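Local coordinates for protein carbohydrate binding module (Uncultured bacterium, PDB 2W3J) that probably binds uronic acid sugars as a family 35 carbohydrate-binding module, a calcium-containing beta-sandwich, at residues N20-Y25 and L118-S123; V97-K102 and N106-V111. All coordinates share one frame; numbering follows the deposited sequence. Where two conformers were deposited one is given.

Interaction 1: residues N20-Y25 and L118-S123; sequences NKHAGY and LANIDS. With CA (calcium ion), chain C.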
loop_
_atom_site.group_PDB
_atom_site.type_symbol
_atom_site.label_atom_id
_atom_site.label_comp_id
_atom_site.label_asym_id
_atom_site.label_seq_id
_atom_site.Cartn_x
_atom_site.Cartn_y
_atom_site.Cartn_z
ATOM N N ASN A 20 -15.156 3.339 -4.067
ATOM C CA ASN A 20 -14.822 3.854 -5.375
ATOM C C ASN A 20 -15.316 5.311 -5.503
ATOM O O ASN A 20 -15.409 5.831 -6.641
ATOM C CB ASN A 20 -15.430 3.002 -6.500
ATOM C CG ASN A 20 -16.939 2.847 -6.356
ATOM O OD1 ASN A 20 -17.562 3.584 -5.580
ATOM N ND2 ASN A 20 -17.535 1.868 -7.059
ATOM N N LYS A 21 -15.561 5.954 -4.365
ATOM C CA LYS A 21 -16.295 7.238 -4.388
ATOM C C LYS A 21 -15.523 8.384 -5.042
ATOM O O LYS A 21 -16.126 9.245 -5.702
ATOM C CB LYS A 21 -16.872 7.616 -3.021
ATOM C CG LYS A 21 -15.899 8.162 -2.025
ATOM C CD LYS A 21 -16.598 8.553 -0.728
ATOM C CE LYS A 21 -15.618 8.451 0.425
ATOM N NZ LYS A 21 -16.261 8.428 1.750
ATOM N N HIS A 22 -14.198 8.395 -4.911
ATOM C CA HIS A 22 -13.401 9.380 -5.652
ATOM C C HIS A 22 -12.892 8.781 -6.950
ATOM O O HIS A 22 -12.123 7.813 -6.942
ATOM C CB HIS A 22 -12.213 9.890 -4.808
ATOM C CG HIS A 22 -12.592 10.362 -3.447
ATOM N ND1 HIS A 22 -13.221 11.571 -3.228
ATOM C CD2 HIS A 22 -12.414 9.804 -2.222
ATOM C CE1 HIS A 22 -13.437 11.729 -1.933
ATOM N NE2 HIS A 22 -12.951 10.669 -1.299
ATOM N N ALA A 23 -13.289 9.353 -8.089
ATOM C CA ALA A 23 -12.840 8.866 -9.391
ATOM C C ALA A 23 -11.331 8.951 -9.580
ATOM O O ALA A 23 -10.655 9.763 -8.907
ATOM C CB ALA A 23 -13.585 9.591 -10.524
ATOM N N GLY A 24 -10.793 8.117 -10.463
ATOM C CA GLY A 24 -9.373 8.211 -10.787
ATOM C C GLY A 24 -8.541 7.047 -10.292
ATOM O O GLY A 24 -7.345 6.958 -10.604
ATOM N N TYR A 25 -9.166 6.159 -9.519
ATOM C CA TYR A 25 -8.497 4.938 -9.068
ATOM C C TYR A 25 -8.238 3.979 -10.251
ATOM O O TYR A 25 -8.767 4.155 -11.371
ATOM C CB TYR A 25 -9.338 4.215 -7.996
ATOM C CG TYR A 25 -10.753 3.992 -8.490
ATOM C CD1 TYR A 25 -11.074 2.899 -9.323
ATOM C CD2 TYR A 25 -11.751 4.882 -8.147
ATOM C CE1 TYR A 25 -12.365 2.729 -9.782
ATOM C CE2 TYR A 25 -13.047 4.719 -8.618
ATOM C CZ TYR A 25 -13.336 3.658 -9.434
ATOM O OH TYR A 25 -14.641 3.530 -9.870
ATOM N N LEU A 118 -5.058 5.368 7.309
ATOM C CA LEU A 118 -4.313 5.529 6.068
ATOM C C LEU A 118 -4.966 6.527 5.105
ATOM O O LEU A 118 -6.172 6.782 5.173
ATOM C CB LEU A 118 -4.193 4.174 5.359
ATOM C CG LEU A 118 -3.495 3.059 6.167
ATOM C CD1 LEU A 118 -3.465 1.749 5.354
ATOM C CD2 LEU A 118 -2.046 3.543 6.490
ATOM N N ALA A 119 -4.152 7.098 4.223
ATOM C CA ALA A 119 -4.670 7.702 2.992
ATOM C C ALA A 119 -5.470 6.621 2.255
ATOM O O ALA A 119 -5.365 5.423 2.551
ATOM C CB ALA A 119 -3.529 8.180 2.119
ATOM N N ASN A 120 -6.282 7.035 1.291
ATOM C CA ASN A 120 -7.009 6.047 0.487
ATOM C C ASN A 120 -5.979 5.398 -0.419
ATOM O O ASN A 120 -5.331 6.078 -1.191
ATOM C CB ASN A 120 -8.090 6.741 -0.351
ATOM C CG ASN A 120 -9.213 7.275 0.509
ATOM O OD1 ASN A 120 -9.429 6.808 1.639
ATOM N ND2 ASN A 120 -9.996 8.210 -0.048
ATOM N N ILE A 121 -5.852 4.078 -0.337
ATOM C CA ILE A 121 -4.744 3.406 -1.066
ATOM C C ILE A 121 -5.275 2.720 -2.323
ATOM O O ILE A 121 -6.100 1.801 -2.236
ATOM C CB ILE A 121 -4.051 2.373 -0.193
ATOM C CG1 ILE A 121 -3.576 3.016 1.135
ATOM C CG2 ILE A 121 -2.863 1.718 -1.005
ATOM C CD1 ILE A 121 -2.615 4.197 0.905
ATOM N N ASP A 122 -4.848 3.220 -3.479
ATOM C CA ASP A 122 -5.330 2.708 -4.776
ATOM C C ASP A 122 -4.624 1.389 -5.122
ATOM O O ASP A 122 -5.243 0.424 -5.576
ATOM C CB ASP A 122 -5.030 3.749 -5.854
ATOM C CG ASP A 122 -5.461 3.293 -7.222
ATOM O OD1 ASP A 122 -6.521 2.611 -7.301
ATOM O OD2 ASP A 122 -4.751 3.642 -8.183
ATOM N N SER A 123 -3.318 1.371 -4.932
ATOM C CA SER A 123 -2.536 0.212 -5.361
ATOM C C SER A 123 -1.124 0.322 -4.818
ATOM O O SER A 123 -0.673 1.391 -4.382
ATOM C CB SER A 123 -2.452 0.213 -6.903
ATOM O OG SER A 123 -1.830 1.432 -7.381
HETATM CA CA CA C . -7.194 0.347 -7.000
HETATM O O HOH W 1 -12.435 9.525 1.057
#
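At one of the module's calcium sites, Asp122 of strand 120-126 faces Tyr25 in the loop between strands 17-19 and 30-32. Asp122 OD1 binds the calcium ion at 2.4 Å and also lies 3.3 Å from Tyr25 CB, so the loop touches a liganding oxygen. With CG anti to the backbone N (chi1 179°), the carboxylate lies beside its own carbonyl carbon, and Asp122 O reaches the same ion at 2.4 Å, closing a chelate from one residue. Glu5, Glu6, Thr26 and Gly29 complete the site, the last two from the same loop as Tyr25. The other oxygen, OD2, forms a salt bridge with Arg58, opposite which Asp122 and Ser123 make a classic beta bulge. Two residues earlier in the chain, Asn120 ND2 approaches His22 CD2 obliquely at 3.6 Å, the amide and imidazole planes 28° apart. A water in the ring plane, 2.7 Å from His22 NE2, accepts a bond from Asn120 ND2 at 3.0 Å. The Trp89 ring stacks on His22. Besides these two direct touches, loop and strand are joined by the ion, through Thr26 and Gly29, and by the water; calcium and Arg58 together probably offset the carboxylate's negative charge while fixing its rotation.

Interaction 2: residues V97-K102 and N106-V111; sequences VDIPLK and NSIKLV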
loop_
_atom_site.group_PDB
_atom_site.type_symbol
_atom_site.label_atom_id
_atom_site.label_comp_id
_atom_site.label_asym_id
_atom_site.label_seq_id
_atom_site.Cartn_x
_atom_site.Cartn_y
_atom_site.Cartn_z
ATOM N N VAL A 97 9.119 3.793 -2.259
ATOM C CA VAL A 97 9.834 3.321 -1.083
ATOM C C VAL A 97 10.631 2.083 -1.489
ATOM O O VAL A 97 10.122 1.199 -2.199
ATOM C CB VAL A 97 8.871 3.037 0.090
ATOM C CG1 VAL A 97 7.853 1.963 -0.276
ATOM C CG2 VAL A 97 9.616 2.643 1.360
ATOM N N ASP A 98 11.893 2.028 -1.064
ATOM C CA ASP A 98 12.709 0.845 -1.310
ATOM C C ASP A 98 12.476 -0.210 -0.243
ATOM O O ASP A 98 12.485 0.081 0.970
ATOM C CB ASP A 98 14.183 1.221 -1.401
ATOM C CG ASP A 98 14.503 2.002 -2.682
ATOM O OD1 ASP A 98 13.680 1.977 -3.628
ATOM O OD2 ASP A 98 15.570 2.659 -2.740
ATOM N N ILE A 99 12.264 -1.439 -0.676
ATOM C CA ILE A 99 11.989 -2.504 0.264
ATOM C C ILE A 99 12.869 -3.745 0.015
ATOM O O ILE A 99 13.051 -4.170 -1.140
ATOM C CB ILE A 99 10.494 -2.894 0.242
ATOM C CG1 ILE A 99 10.059 -3.353 -1.156
ATOM C CG2 ILE A 99 9.620 -1.707 0.656
ATOM C CD1 ILE A 99 8.640 -3.991 -1.178
ATOM N N PRO A 100 13.412 -4.324 1.095
ATOM C CA PRO A 100 14.188 -5.553 0.976
ATOM C C PRO A 100 13.267 -6.748 0.872
ATOM O O PRO A 100 12.441 -6.981 1.748
ATOM C CB PRO A 100 14.991 -5.595 2.292
ATOM C CG PRO A 100 14.076 -4.875 3.308
ATOM C CD PRO A 100 13.397 -3.785 2.479
ATOM N N LEU A 101 13.406 -7.514 -0.206
ATOM C CA LEU A 101 12.633 -8.718 -0.373
ATOM C C LEU A 101 13.532 -9.940 -0.374
ATOM O O LEU A 101 14.687 -9.881 -0.814
ATOM C CB LEU A 101 11.847 -8.681 -1.690
ATOM C CG LEU A 101 10.837 -7.534 -1.799
ATOM C CD1 LEU A 101 10.164 -7.570 -3.173
ATOM C CD2 LEU A 101 9.792 -7.694 -0.659
ATOM N N LYS A 102 12.997 -11.038 0.108
ATOM C CA LYS A 102 13.689 -12.317 0.127
ATOM C C LYS A 102 13.222 -13.148 -1.056
ATOM O O LYS A 102 12.131 -12.909 -1.598
ATOM C CB LYS A 102 13.349 -13.068 1.418
ATOM C CG LYS A 102 13.684 -12.333 2.712
ATOM C CD LYS A 102 13.831 -13.315 3.881
ATOM C CE LYS A 102 12.587 -13.450 4.748
ATOM N NZ LYS A 102 12.653 -12.602 5.983
ATOM N N ASN A 106 6.888 -13.099 0.372
ATOM C CA ASN A 106 7.182 -11.954 1.214
ATOM C C ASN A 106 5.851 -11.334 1.623
ATOM O O ASN A 106 4.888 -11.414 0.876
ATOM C CB ASN A 106 7.938 -10.882 0.447
ATOM C CG ASN A 106 9.368 -11.290 0.117
ATOM O OD1 ASN A 106 10.306 -10.937 0.825
ATOM N ND2 ASN A 106 9.526 -12.033 -0.978
ATOM N N SER A 107 5.801 -10.713 2.796
ATOM C CA SER A 107 4.597 -9.958 3.171
ATOM C C SER A 107 4.951 -8.476 3.185
ATOM O O SER A 107 6.078 -8.086 3.519
ATOM C CB SER A 107 4.071 -10.405 4.542
ATOM O OG SER A 107 5.056 -10.154 5.527
ATOM N N ILE A 108 3.983 -7.621 2.813
ATOM C CA ILE A 108 4.159 -6.204 2.896
ATOM C C ILE A 108 2.907 -5.704 3.619
ATOM O O ILE A 108 1.811 -6.139 3.301
ATOM C CB ILE A 108 4.189 -5.535 1.507
ATOM C CG1 ILE A 108 5.385 -6.055 0.676
ATOM C CG2 ILE A 108 4.253 -4.032 1.673
ATOM C CD1 ILE A 108 5.498 -5.324 -0.687
ATOM N N LYS A 109 3.107 -4.855 4.627
ATOM C CA LYS A 109 1.984 -4.294 5.366
ATOM C C LYS A 109 2.181 -2.779 5.464
ATOM O O LYS A 109 3.302 -2.264 5.592
ATOM C CB LYS A 109 1.858 -4.975 6.753
ATOM C CG LYS A 109 0.657 -4.548 7.604
ATOM C CD LYS A 109 0.614 -5.407 8.926
ATOM C CE LYS A 109 -0.720 -5.244 9.727
ATOM N NZ LYS A 109 -0.798 -6.179 10.946
ATOM N N LEU A 110 1.074 -2.035 5.391
ATOM C CA LEU A 110 1.158 -0.627 5.604
ATOM C C LEU A 110 0.273 -0.331 6.818
ATOM O O LEU A 110 -0.885 -0.783 6.862
ATOM C CB LEU A 110 0.600 0.096 4.378
ATOM C CG LEU A 110 0.683 1.625 4.345
ATOM C CD1 LEU A 110 2.117 2.157 4.252
ATOM C CD2 LEU A 110 -0.091 2.140 3.101
ATOM N N VAL A 111 0.821 0.409 7.782
ATOM C CA VAL A 111 0.191 0.529 9.114
ATOM C C VAL A 111 0.097 1.999 9.529
ATOM O O VAL A 111 1.102 2.708 9.612
ATOM C CB VAL A 111 1.006 -0.237 10.204
ATOM C CG1 VAL A 111 0.307 -0.109 11.600
ATOM C CG2 VAL A 111 1.151 -1.727 9.823
#
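Asn106 lays its amide against the backbone of Lys102, gripping both the backbone N and the backbone O of that residue. Lys102 N donates to Asn106 OD1 at 2.8 Å, nearly straight (169°), in the carbonyl plane and on a lone pair. In return Asn106 ND2 donates to Lys102 O, also at 2.8 Å, with the acceptor almost in the amide plane. The paired bonds hold the amide flat and fix which way round it sits. Leu101 flanks it, with CD2 3.6 Å from Asn106 OD1. Lys102 follows strand 93-101 and Asn106 lies near the start of strand 104-112, on either side of the turn that links the two sheets of the beta-sandwich, and the buried Asn106 side chain does the pairing across the turn. An alanine in place of Asn106 would probably leave Lys102 N and O without these mates and the turn less firmly fixed. Deeper between the sheets, Ile99 CD1 meets Ile108 CD1 end to end at 3.4 Å, tighter than usual van der Waals contact, the two side chains crossing at about a right angle. Ile99 CG1 sits between its backbone N and carbonyl carbon (chi1 59°), from where the extended chain carries CD1 to its partner. Val73 of strand 69-73 packs against both Ile99 and Leu101.

In the fold
Interactions 1 and 2 lie on opposite sides of the chain's centre, their own centres about 20 Å apart. Interaction 2 is a buried contact between strands of the two facing sheets, apolar inside and closed at its turn by direct amide bonds. Interaction 1 is only partly buried and joins an irregular loop to the start of strand 120-126 by light side-chain touches, a water and, through neighbouring loop residues, a calcium ion. Strands 93-101 and 120-126 belong to the same four-stranded sheet, with strand 51-60 between them. Strand 104-112, from the other sheet, leads along the chain to 120-126, and the contacts touch there: Leu118 packs on Leu110 and Val111, and Ile121 on Leu110, so the calcium-bearing strand and the loop before it both reach the apolar interior.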